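Local coordinates for lysyl oxidase (Pichia pastoris, PDB 1W7C) that oxidises the primary amine of lysyl side chains, and probably other primary amines, to aldehydes with copper and a topaquinone cofactor, at the interface of chains A and B. Coordinates in Å, arbitrary orientation; residue numbers count along the deposited sequence, not the author numbering. Chains: chain A/B, Lysyl oxidase.

Contact 1: the interface of chains A and B. Residues chain A 512, 530-532; chain B 487, 584, 653, 655.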
loop_
_atom_site.group_PDB
_atom_site.type_symbol
_atom_site.label_atom_id
_atom_site.label_comp_id
_atom_site.label_asym_id
_atom_site.label_seq_id
_atom_site.Cartn_x
_atom_site.Cartn_y
_atom_site.Cartn_z
ATOM N N MET A 512 13.939 16.626 2.448
ATOM C CA MET A 512 13.497 16.980 3.794
ATOM C C MET A 512 14.582 16.653 4.769
ATOM O O MET A 512 15.107 15.560 4.757
ATOM C CB MET A 512 12.254 16.159 4.131
ATOM C CG MET A 512 11.070 16.371 3.204
ATOM S SD MET A 512 9.812 15.134 3.473
ATOM C CE MET A 512 8.601 15.697 2.292
ATOM N N LYS A 530 12.644 21.397 10.931
ATOM C CA LYS A 530 12.797 20.693 9.681
ATOM C C LYS A 530 12.482 21.629 8.530
ATOM O O LYS A 530 11.645 22.518 8.643
ATOM C CB LYS A 530 11.899 19.435 9.636
ATOM C CG LYS A 530 10.422 19.690 9.892
ATOM C CD LYS A 530 9.612 18.414 9.801
ATOM C CE LYS A 530 8.227 18.536 10.320
ATOM N NZ LYS A 530 8.174 18.603 11.814
ATOM N N GLN A 531 13.173 21.410 7.416
ATOM C CA GLN A 531 13.019 22.195 6.208
ATOM C C GLN A 531 12.935 21.303 4.974
ATOM O O GLN A 531 13.359 20.138 4.984
ATOM C CB GLN A 531 14.190 23.143 6.027
ATOM C CG GLN A 531 14.299 24.195 7.114
ATOM C CD GLN A 531 15.473 25.131 6.913
ATOM O OE1 GLN A 531 16.334 24.914 6.030
ATOM N NE2 GLN A 531 15.539 26.160 7.753
ATOM N N ILE A 532 12.456 21.917 3.904
ATOM C CA ILE A 532 12.560 21.411 2.541
ATOM C C ILE A 532 13.588 22.203 1.720
ATOM O O ILE A 532 13.799 23.380 1.962
ATOM C CB ILE A 532 11.182 21.452 1.848
ATOM C CG1 ILE A 532 10.513 22.857 1.937
ATOM C CG2 ILE A 532 10.283 20.398 2.490
ATOM C CD1 ILE A 532 9.511 23.166 0.836
ATOM N N PHE B 487 4.831 22.620 6.483
ATOM C CA PHE B 487 5.346 21.273 6.549
ATOM C C PHE B 487 5.186 20.617 7.921
ATOM O O PHE B 487 5.484 21.242 8.948
ATOM C CB PHE B 487 6.815 21.484 6.224
ATOM C CG PHE B 487 7.684 20.261 6.136
ATOM C CD1 PHE B 487 9.061 20.391 6.372
ATOM C CD2 PHE B 487 7.224 19.056 5.685
ATOM C CE1 PHE B 487 9.909 19.313 6.236
ATOM C CE2 PHE B 487 8.096 17.968 5.555
ATOM C CZ PHE B 487 9.411 18.101 5.840
ATOM N N ILE B 584 11.099 13.433 11.541
ATOM C CA ILE B 584 12.313 14.090 11.016
ATOM C C ILE B 584 13.051 14.832 12.115
ATOM O O ILE B 584 14.254 14.657 12.288
ATOM C CB ILE B 584 11.955 15.018 9.854
ATOM C CG1 ILE B 584 11.352 14.212 8.711
ATOM C CG2 ILE B 584 13.206 15.797 9.402
ATOM C CD1 ILE B 584 10.683 15.037 7.621
ATOM N N HIS B 653 5.124 12.366 6.116
ATOM C CA HIS B 653 5.724 13.686 5.995
ATOM C C HIS B 653 4.874 14.487 5.018
ATOM O O HIS B 653 4.912 14.252 3.804
ATOM C CB HIS B 653 7.135 13.598 5.434
ATOM C CG HIS B 653 8.040 12.650 6.155
ATOM N ND1 HIS B 653 8.194 12.656 7.525
ATOM C CD2 HIS B 653 8.807 11.642 5.689
ATOM C CE1 HIS B 653 9.056 11.708 7.856
ATOM N NE2 HIS B 653 9.421 11.060 6.762
ATOM N N LEU B 655 3.742 17.719 3.083
ATOM C CA LEU B 655 4.136 18.995 2.489
ATOM C C LEU B 655 2.970 19.377 1.559
ATOM O O LEU B 655 2.949 19.014 0.357
ATOM C CB LEU B 655 5.430 18.836 1.696
ATOM C CG LEU B 655 5.947 20.159 1.117
ATOM C CD1 LEU B 655 6.440 21.098 2.218
ATOM C CD2 LEU B 655 7.047 19.951 0.072
#

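Contact 2: the interface of chains A and B. Residues chain A 564, 677-681; chain B 657-658.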
loop_
_atom_site.group_PDB
_atom_site.type_symbol
_atom_site.label_atom_id
_atom_site.label_comp_id
_atom_site.label_asym_id
_atom_site.label_seq_id
_atom_site.Cartn_x
_atom_site.Cartn_y
_atom_site.Cartn_z
ATOM N N ASN A 564 1.258 26.935 -12.110
ATOM C CA ASN A 564 -0.076 27.256 -11.643
ATOM C C ASN A 564 -0.138 28.727 -11.220
ATOM O O ASN A 564 0.830 29.500 -11.450
ATOM C CB ASN A 564 -0.576 26.251 -10.580
ATOM C CG ASN A 564 0.007 26.456 -9.204
ATOM O OD1 ASN A 564 0.816 27.363 -8.957
ATOM N ND2 ASN A 564 -0.401 25.585 -8.278
ATOM N N PRO A 677 -1.092 14.402 -8.926
ATOM C CA PRO A 677 -0.861 15.815 -9.209
ATOM C C PRO A 677 -0.215 16.549 -8.046
ATOM O O PRO A 677 -0.581 16.305 -6.886
ATOM C CB PRO A 677 -2.267 16.355 -9.433
ATOM C CG PRO A 677 -3.060 15.222 -9.806
ATOM C CD PRO A 677 -2.507 14.035 -9.087
ATOM N N PHE A 678 0.720 17.451 -8.351
ATOM C CA PHE A 678 1.436 18.239 -7.366
ATOM C C PHE A 678 1.626 19.629 -7.930
ATOM O O PHE A 678 2.451 19.849 -8.794
ATOM C CB PHE A 678 2.758 17.548 -7.086
ATOM C CG PHE A 678 3.545 18.113 -5.940
ATOM C CD1 PHE A 678 3.541 17.463 -4.721
ATOM C CD2 PHE A 678 4.289 19.288 -6.056
ATOM C CE1 PHE A 678 4.239 17.962 -3.655
ATOM C CE2 PHE A 678 5.023 19.782 -4.959
ATOM C CZ PHE A 678 4.985 19.101 -3.772
ATOM N N ASN A 679 0.774 20.548 -7.488
ATOM C CA ASN A 679 0.726 21.887 -8.080
ATOM C C ASN A 679 0.377 21.894 -9.567
ATOM O O ASN A 679 0.630 22.849 -10.271
ATOM C CB ASN A 679 2.036 22.647 -7.788
ATOM C CG ASN A 679 2.231 22.877 -6.328
ATOM O OD1 ASN A 679 1.276 23.035 -5.566
ATOM N ND2 ASN A 679 3.486 22.940 -5.924
ATOM N N TYR A 680 -0.233 20.808 -10.029
ATOM C CA TYR A 680 -0.576 20.637 -11.429
ATOM C C TYR A 680 -1.798 21.504 -11.775
ATOM O O TYR A 680 -1.939 21.967 -12.906
ATOM C CB TYR A 680 -0.864 19.156 -11.709
ATOM C CG TYR A 680 -1.186 18.866 -13.149
ATOM C CD1 TYR A 680 -0.190 18.853 -14.103
ATOM C CD2 TYR A 680 -2.501 18.593 -13.553
ATOM C CE1 TYR A 680 -0.471 18.604 -15.414
ATOM C CE2 TYR A 680 -2.781 18.340 -14.846
ATOM C CZ TYR A 680 -1.786 18.342 -15.780
ATOM O OH TYR A 680 -2.134 18.106 -17.079
ATOM N N PHE A 681 -2.679 21.692 -10.801
ATOM C CA PHE A 681 -3.781 22.629 -10.835
ATOM C C PHE A 681 -3.587 23.683 -9.741
ATOM O O PHE A 681 -2.635 23.624 -8.965
ATOM C CB PHE A 681 -5.102 21.882 -10.637
ATOM C CG PHE A 681 -5.389 20.800 -11.667
ATOM C CD1 PHE A 681 -5.618 21.104 -13.006
ATOM C CD2 PHE A 681 -5.541 19.466 -11.263
ATOM C CE1 PHE A 681 -5.906 20.110 -13.912
ATOM C CE2 PHE A 681 -5.872 18.468 -12.185
ATOM C CZ PHE A 681 -6.067 18.797 -13.490
ATOM N N ASN B 657 0.297 20.749 -1.006
ATOM C CA ASN B 657 0.366 21.410 -2.298
ATOM C C ASN B 657 -1.052 21.740 -2.770
ATOM O O ASN B 657 -2.009 21.687 -1.989
ATOM C CB ASN B 657 1.188 20.555 -3.292
ATOM C CG ASN B 657 0.476 19.316 -3.772
ATOM O OD1 ASN B 657 -0.245 19.344 -4.778
ATOM N ND2 ASN B 657 0.621 18.198 -3.018
ATOM N N SER B 658 -1.214 22.082 -4.049
ATOM C CA SER B 658 -2.543 22.353 -4.603
ATOM C C SER B 658 -3.510 21.212 -4.372
ATOM O O SER B 658 -4.717 21.439 -4.219
ATOM C CB SER B 658 -2.422 22.623 -6.098
ATOM O OG SER B 658 -1.978 21.480 -6.799
HETATM O O HOH W 1 -0.177 15.623 -4.206
#

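Contact 3: the interface of chains A and B. Residues chain A 292, 689-691, 711; chain B 274, 278, 280.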
loop_
_atom_site.group_PDB
_atom_site.type_symbol
_atom_site.label_atom_id
_atom_site.label_comp_id
_atom_site.label_asym_id
_atom_site.label_seq_id
_atom_site.Cartn_x
_atom_site.Cartn_y
_atom_site.Cartn_z
ATOM N N ARG A 292 -20.430 3.394 -16.042
ATOM C CA ARG A 292 -20.054 4.821 -16.038
ATOM C C ARG A 292 -18.753 5.195 -16.766
ATOM O O ARG A 292 -18.299 6.338 -16.670
ATOM C CB ARG A 292 -20.018 5.363 -14.591
ATOM C CG ARG A 292 -21.255 5.001 -13.781
ATOM C CD ARG A 292 -21.517 5.807 -12.563
ATOM N NE ARG A 292 -20.268 6.054 -11.832
ATOM C CZ ARG A 292 -19.925 7.213 -11.282
ATOM N NH1 ARG A 292 -20.798 8.222 -11.208
ATOM N NH2 ARG A 292 -18.685 7.345 -10.803
ATOM N N THR A 689 -17.227 16.220 -8.965
ATOM C CA THR A 689 -18.009 15.002 -9.035
ATOM C C THR A 689 -19.370 15.173 -8.369
ATOM O O THR A 689 -19.520 15.920 -7.396
ATOM C CB THR A 689 -17.264 13.777 -8.448
ATOM O OG1 THR A 689 -18.040 12.607 -8.704
ATOM C CG2 THR A 689 -17.058 13.825 -6.937
ATOM N N THR A 690 -20.377 14.475 -8.865
ATOM C CA THR A 690 -21.646 14.404 -8.183
ATOM C C THR A 690 -21.661 13.316 -7.110
ATOM O O THR A 690 -22.641 13.248 -6.363
ATOM C CB THR A 690 -22.763 14.096 -9.136
ATOM O OG1 THR A 690 -22.570 12.787 -9.688
ATOM C CG2 THR A 690 -22.855 15.094 -10.315
ATOM N N GLN A 691 -20.617 12.479 -7.038
ATOM C CA GLN A 691 -20.629 11.349 -6.113
ATOM C C GLN A 691 -20.127 11.827 -4.744
ATOM O O GLN A 691 -19.048 11.450 -4.272
ATOM C CB GLN A 691 -19.768 10.197 -6.664
ATOM C CG GLN A 691 -20.239 9.723 -8.035
ATOM C CD GLN A 691 -21.682 9.256 -8.037
ATOM O OE1 GLN A 691 -22.037 8.283 -7.372
ATOM N NE2 GLN A 691 -22.536 9.977 -8.770
ATOM N N ASN A 711 -28.154 12.066 -6.983
ATOM C CA ASN A 711 -28.102 10.652 -6.690
ATOM C C ASN A 711 -29.202 10.247 -5.714
ATOM O O ASN A 711 -29.201 10.669 -4.561
ATOM C CB ASN A 711 -26.748 10.295 -6.125
ATOM C CG ASN A 711 -25.628 10.543 -7.122
ATOM O OD1 ASN A 711 -25.378 9.719 -7.996
ATOM N ND2 ASN A 711 -24.909 11.655 -6.961
ATOM N N VAL B 274 -21.243 18.628 -15.146
ATOM C CA VAL B 274 -21.153 17.248 -14.716
ATOM C C VAL B 274 -20.256 16.490 -15.689
ATOM O O VAL B 274 -20.399 16.625 -16.913
ATOM C CB VAL B 274 -22.566 16.666 -14.608
ATOM C CG1 VAL B 274 -22.565 15.195 -14.442
ATOM C CG2 VAL B 274 -23.244 17.308 -13.427
ATOM N N ASP B 278 -21.566 10.922 -15.001
ATOM C CA ASP B 278 -21.658 11.161 -13.558
ATOM C C ASP B 278 -23.107 11.440 -13.132
ATOM O O ASP B 278 -23.358 11.695 -11.956
ATOM C CB ASP B 278 -20.728 12.295 -13.114
ATOM C CG ASP B 278 -20.112 12.086 -11.760
ATOM O OD1 ASP B 278 -20.205 10.961 -11.162
ATOM O OD2 ASP B 278 -19.462 13.026 -11.229
ATOM N N ARG B 280 -25.090 9.023 -13.468
ATOM C CA ARG B 280 -25.400 7.662 -13.043
ATOM C C ARG B 280 -24.751 7.469 -11.680
ATOM O O ARG B 280 -23.618 7.880 -11.446
ATOM C CB ARG B 280 -24.842 6.628 -14.033
ATOM C CG ARG B 280 -25.373 6.747 -15.447
ATOM C CD ARG B 280 -24.738 5.781 -16.450
ATOM N NE ARG B 280 -25.330 6.018 -17.772
ATOM C CZ ARG B 280 -25.285 5.185 -18.794
ATOM N NH1 ARG B 280 -24.718 3.998 -18.669
ATOM N NH2 ARG B 280 -25.894 5.513 -19.938
HETATM O O HOH W 2 -17.623 10.084 -10.218
HETATM O O HOH W 3 -25.717 10.605 -10.451
#

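Contact 4: the interface of chains A and B. Residues chain A 409, 412, 421, 693, 706; chain B 370, 373-374.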
loop_
_atom_site.group_PDB
_atom_site.type_symbol
_atom_site.label_atom_id
_atom_site.label_comp_id
_atom_site.label_asym_id
_atom_site.label_seq_id
_atom_site.Cartn_x
_atom_site.Cartn_y
_atom_site.Cartn_z
ATOM N N SER A 409 -13.756 6.636 1.572
ATOM C CA SER A 409 -14.130 7.804 0.794
ATOM C C SER A 409 -12.897 8.548 0.257
ATOM O O SER A 409 -11.792 8.382 0.768
ATOM C CB SER A 409 -15.102 8.706 1.606
ATOM O OG SER A 409 -14.369 9.638 2.354
ATOM N N ARG A 412 -13.171 13.802 3.157
ATOM C CA ARG A 412 -14.301 14.254 3.943
ATOM C C ARG A 412 -13.883 15.375 4.869
ATOM O O ARG A 412 -12.692 15.526 5.170
ATOM C CB ARG A 412 -14.844 13.106 4.833
ATOM C CG ARG A 412 -13.953 12.869 6.070
ATOM C CD ARG A 412 -14.369 11.716 6.981
ATOM N NE ARG A 412 -15.815 11.645 7.217
ATOM C CZ ARG A 412 -16.512 12.508 7.933
ATOM N NH1 ARG A 412 -15.901 13.533 8.497
ATOM N NH2 ARG A 412 -17.837 12.353 8.042
ATOM N N ILE A 421 -18.687 14.693 2.361
ATOM C CA ILE A 421 -17.960 13.459 2.050
ATOM C C ILE A 421 -18.051 13.187 0.546
ATOM O O ILE A 421 -19.136 13.266 -0.017
ATOM C CB ILE A 421 -18.542 12.204 2.840
ATOM C CG1 ILE A 421 -18.782 12.507 4.320
ATOM C CG2 ILE A 421 -17.628 10.994 2.651
ATOM C CD1 ILE A 421 -19.624 11.524 4.974
ATOM N N VAL A 693 -21.785 13.967 -0.834
ATOM C CA VAL A 693 -22.922 14.382 -0.006
ATOM C C VAL A 693 -22.497 15.634 0.747
ATOM O O VAL A 693 -21.342 15.779 1.139
ATOM C CB VAL A 693 -23.382 13.253 0.975
ATOM C CG1 VAL A 693 -22.291 12.875 1.962
ATOM C CG2 VAL A 693 -24.658 13.643 1.702
ATOM N N TRP A 706 -29.963 17.072 3.580
ATOM C CA TRP A 706 -29.044 16.208 2.835
ATOM C C TRP A 706 -29.091 16.617 1.378
ATOM O O TRP A 706 -30.144 16.639 0.786
ATOM C CB TRP A 706 -29.462 14.743 2.953
ATOM C CG TRP A 706 -29.414 14.169 4.357
ATOM C CD1 TRP A 706 -30.388 14.263 5.333
ATOM C CD2 TRP A 706 -28.362 13.391 4.926
ATOM N NE1 TRP A 706 -29.983 13.594 6.467
ATOM C CE2 TRP A 706 -28.751 13.048 6.242
ATOM C CE3 TRP A 706 -27.122 12.945 4.462
ATOM C CZ2 TRP A 706 -27.949 12.293 7.083
ATOM C CZ3 TRP A 706 -26.320 12.210 5.307
ATOM C CH2 TRP A 706 -26.737 11.888 6.600
ATOM N N VAL B 370 -21.044 8.803 8.836
ATOM C CA VAL B 370 -22.109 9.102 7.852
ATOM C C VAL B 370 -22.416 7.833 7.087
ATOM O O VAL B 370 -21.594 7.368 6.297
ATOM C CB VAL B 370 -21.678 10.198 6.895
ATOM C CG1 VAL B 370 -22.767 10.455 5.883
ATOM C CG2 VAL B 370 -21.282 11.497 7.702
ATOM N N TYR B 373 -21.521 6.570 3.083
ATOM C CA TYR B 373 -20.385 7.311 2.576
ATOM C C TYR B 373 -19.112 6.991 3.349
ATOM O O TYR B 373 -18.082 6.642 2.785
ATOM C CB TYR B 373 -20.681 8.809 2.624
ATOM C CG TYR B 373 -21.691 9.227 1.575
ATOM C CD1 TYR B 373 -23.051 9.107 1.798
ATOM C CD2 TYR B 373 -21.270 9.681 0.325
ATOM C CE1 TYR B 373 -23.956 9.447 0.816
ATOM C CE2 TYR B 373 -22.184 10.042 -0.668
ATOM C CZ TYR B 373 -23.524 9.909 -0.408
ATOM O OH TYR B 373 -24.489 10.274 -1.314
ATOM N N ASP B 374 -19.180 7.114 4.664
ATOM C CA ASP B 374 -18.036 6.782 5.494
ATOM C C ASP B 374 -17.778 5.274 5.558
ATOM O O ASP B 374 -16.621 4.867 5.716
ATOM C CB ASP B 374 -18.166 7.331 6.912
ATOM C CG ASP B 374 -17.894 8.812 7.021
ATOM O OD1 ASP B 374 -17.190 9.406 6.169
ATOM O OD2 ASP B 374 -18.389 9.448 7.986
HETATM O O HOH W 4 -14.302 6.138 4.528
HETATM O O HOH W 5 -14.796 8.802 4.947
#

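Contact 1: the interface of chains A and B
A:Met512 and A:Lys530 to A:Ile532, from strands 504-518 and 526-536 running side by side as a hairpin arm of the copper amine oxidase dimer, lie against B:Phe487 just ahead of strand 488-498 and B:His653 and B:Leu655 at the end of strand 642-654. With CG anti to the backbone N (chi1 -177°), the ring of B:Phe487 is directed in between A:Lys530 and A:Ile532. One face takes the aliphatic stem of A:Lys530, with CD 3.7 Å from B:Phe487 CE1 toward the rim. On the opposite face A:Ile532 CG2 lies 3.9 Å from that same CE1. A:Met512 slants past the far end of the ring, its CG 3.6 Å from B:Phe487 CZ. The extended methionine chain carries its sulfur on, and SD packs 3.7 Å from B:His653 CB. Around the stem of A:Lys530, the CB meets B:Ile584 CG2 at 3.9 Å; B:Ile584 CD1 meanwhile covers a face of the B:His653 ring within its own chain. B:Phe487, B:His653 and B:Leu655 are sequence neighbours of the copper ligands B:His488 and B:His654, so the arm may buttress the segments that carry them. A:Ile532 and B:Leu655 meet tip to tip, CG2 to CD1 at 3.9 Å.

Contact 2: the interface of chains A and B
B:Asn657 and B:Ser658 dock on the end of strand 670-678 at A:Phe678 and the turn A:Asn679 to A:Phe681 after it, a subunit contact of the copper/topaquinone amine oxidase dimer. Hydrogen bonds pair the two backbones with side-chain amides. The A:Asn679 N gives its hydrogen to B:Asn657 OD1 at 3.1 Å, arriving from above the carbonyl plane rather than on a lone pair. In return B:Ser658 N donates to A:Asn679 OD1 at 3.1 Å, tilted 24° from that carbonyl plane, and the two amide groups stand nearly perpendicular. The hydroxyl of B:Ser658, placed between its backbone N and carbonyl carbon (chi1 65°), brings OG 3.0 Å from A:Asn679 N, at most a bent secondary acceptor of the N-H already given to B:Asn657 OD1. Within chain A, A:Phe681 O accepts from A:Asn564 ND2. Stacking supplies the second kind of contact: B:Asn657 CB sits over the centre of the A:Phe678 ring, 4.0 Å from the centroid, and its amide lies 23° from parallel to the ring. With an alanine here the CB over the ring would stay, but the stacked amide would go, and A:Asn679 N would probably lose its well-aligned acceptor and water 1 its chain B partner. Water forms the third link, water 1 joining A:Pro677 O at 2.8 Å to B:Asn657 ND2 at 2.9 Å.

Contact 3: the interface of chains A and B
B:Asp278, at the centre of a loop-to-loop patch of the copper amine oxidase dimer interface, is held by A:Arg292, A:Thr689 and A:Thr690. The charged link is a salt bridge from A:Arg292 NH1 to B:Asp278 OD1, 2.8 Å, with guanidinium and carboxylate planes turned 57° apart. That NH1 also donates to B:Arg280 O at 2.9 Å, nearly in line with the C=O bond; the bend of A:Arg292 at chi3 (-42°) brings it there. Hydrogen bonds fill the other carboxylate oxygen: A:Thr689 OG1 reaches the syn lone pair of B:Asp278 OD2 at 2.9 Å, while A:Thr690 N comes from above the carboxylate plane. A:Thr690 OG1 grips the main-chain B:Asp278 O at 2.6 Å and is itself held by A:Gln691 NE2. A leucine in place of A:Arg292 would probably leave the B:Asp278 charge and B:Arg280 O without their shared donor. Water 2 ties A:Arg292 NH2 and A:Thr689 OG1 to B:Asp278 OD1, and water 3 joins A:Asn711 OD1 to B:Asp278 O. A:Thr690 CG2 packs on B:Val274 CG2 at 3.8 Å, and A:Arg292 CD on B:Arg280 CB at 3.7 Å as the arginines slide oppositely past. The chain B loop thus docks, ahead of strand 284-286, beside the A:Thr689 to A:Gln691 loop that leads into strand 692-697.

Contact 4: the interface of chains A and B
The ring of B:Tyr373 carries A:Val693 on one face, CG1 standing over its centre at 3.6 Å from the centroid. The A:Arg412 guanidinium is met at its edge, in plane, by B:Asp374 OD1, B:Val370 CG2 and water 5. A:Trp706 has A:Val693 CG2 at its edge within chain A and passes its CZ3 4.0 Å from B:Val370 CG1. In this patch of the amine oxidase dimer interface a chain B loop docks on chain A strands 411-415, 418-422 and 692-697. The salt bridge of the contact is a side-on grip: A:Arg412 NE points at B:Asp374 OD1 over 2.8 Å, almost straight (175° at the hydrogen), and NH2 reaches the syn lone pair of B:Asp374 OD2 at 3.0 Å. The second bond is more bent, and the two planes stand 48° apart. B:Val370 N donates to that OD2 from its anti side, a bond within chain B that is likely to help orient the carboxylate. With chi3 at -42°, A:Arg412 bends to set its NE edge toward the aspartate. Beside this polar pair A:Ile421 CG2 packs 3.8 Å from B:Tyr373 CB; the position of its CD1, modelled too close to B:Val370, is doubtful. Waters join A:Ser409 to B:Asp374, water 4 from the serine N to the aspartate main-chain O. Water 5 lies 2.8 Å from A:Ser409 OG and also bonds B:Asp374 OD1.

The four contacts sample one two-fold interface, each with a twin where the chains are exchanged. Contact 3 and contact 4 are neighbours, their C-alpha centres about 14 Å apart, and chain A links them directly: A:Gln691 of contact 3 runs into strand 692-697, which bears A:Val693 of contact 4. Contact 1 and contact 2, about 18 Å apart, share the chain B stretch from B:His653 to B:Ser658, which carries the copper ligand B:His654. Contact 1 lies farthest from contact 3, about 37 Å. Apolar packing at one end and charged or water-linked grips at the other together join the subunits of the dimer.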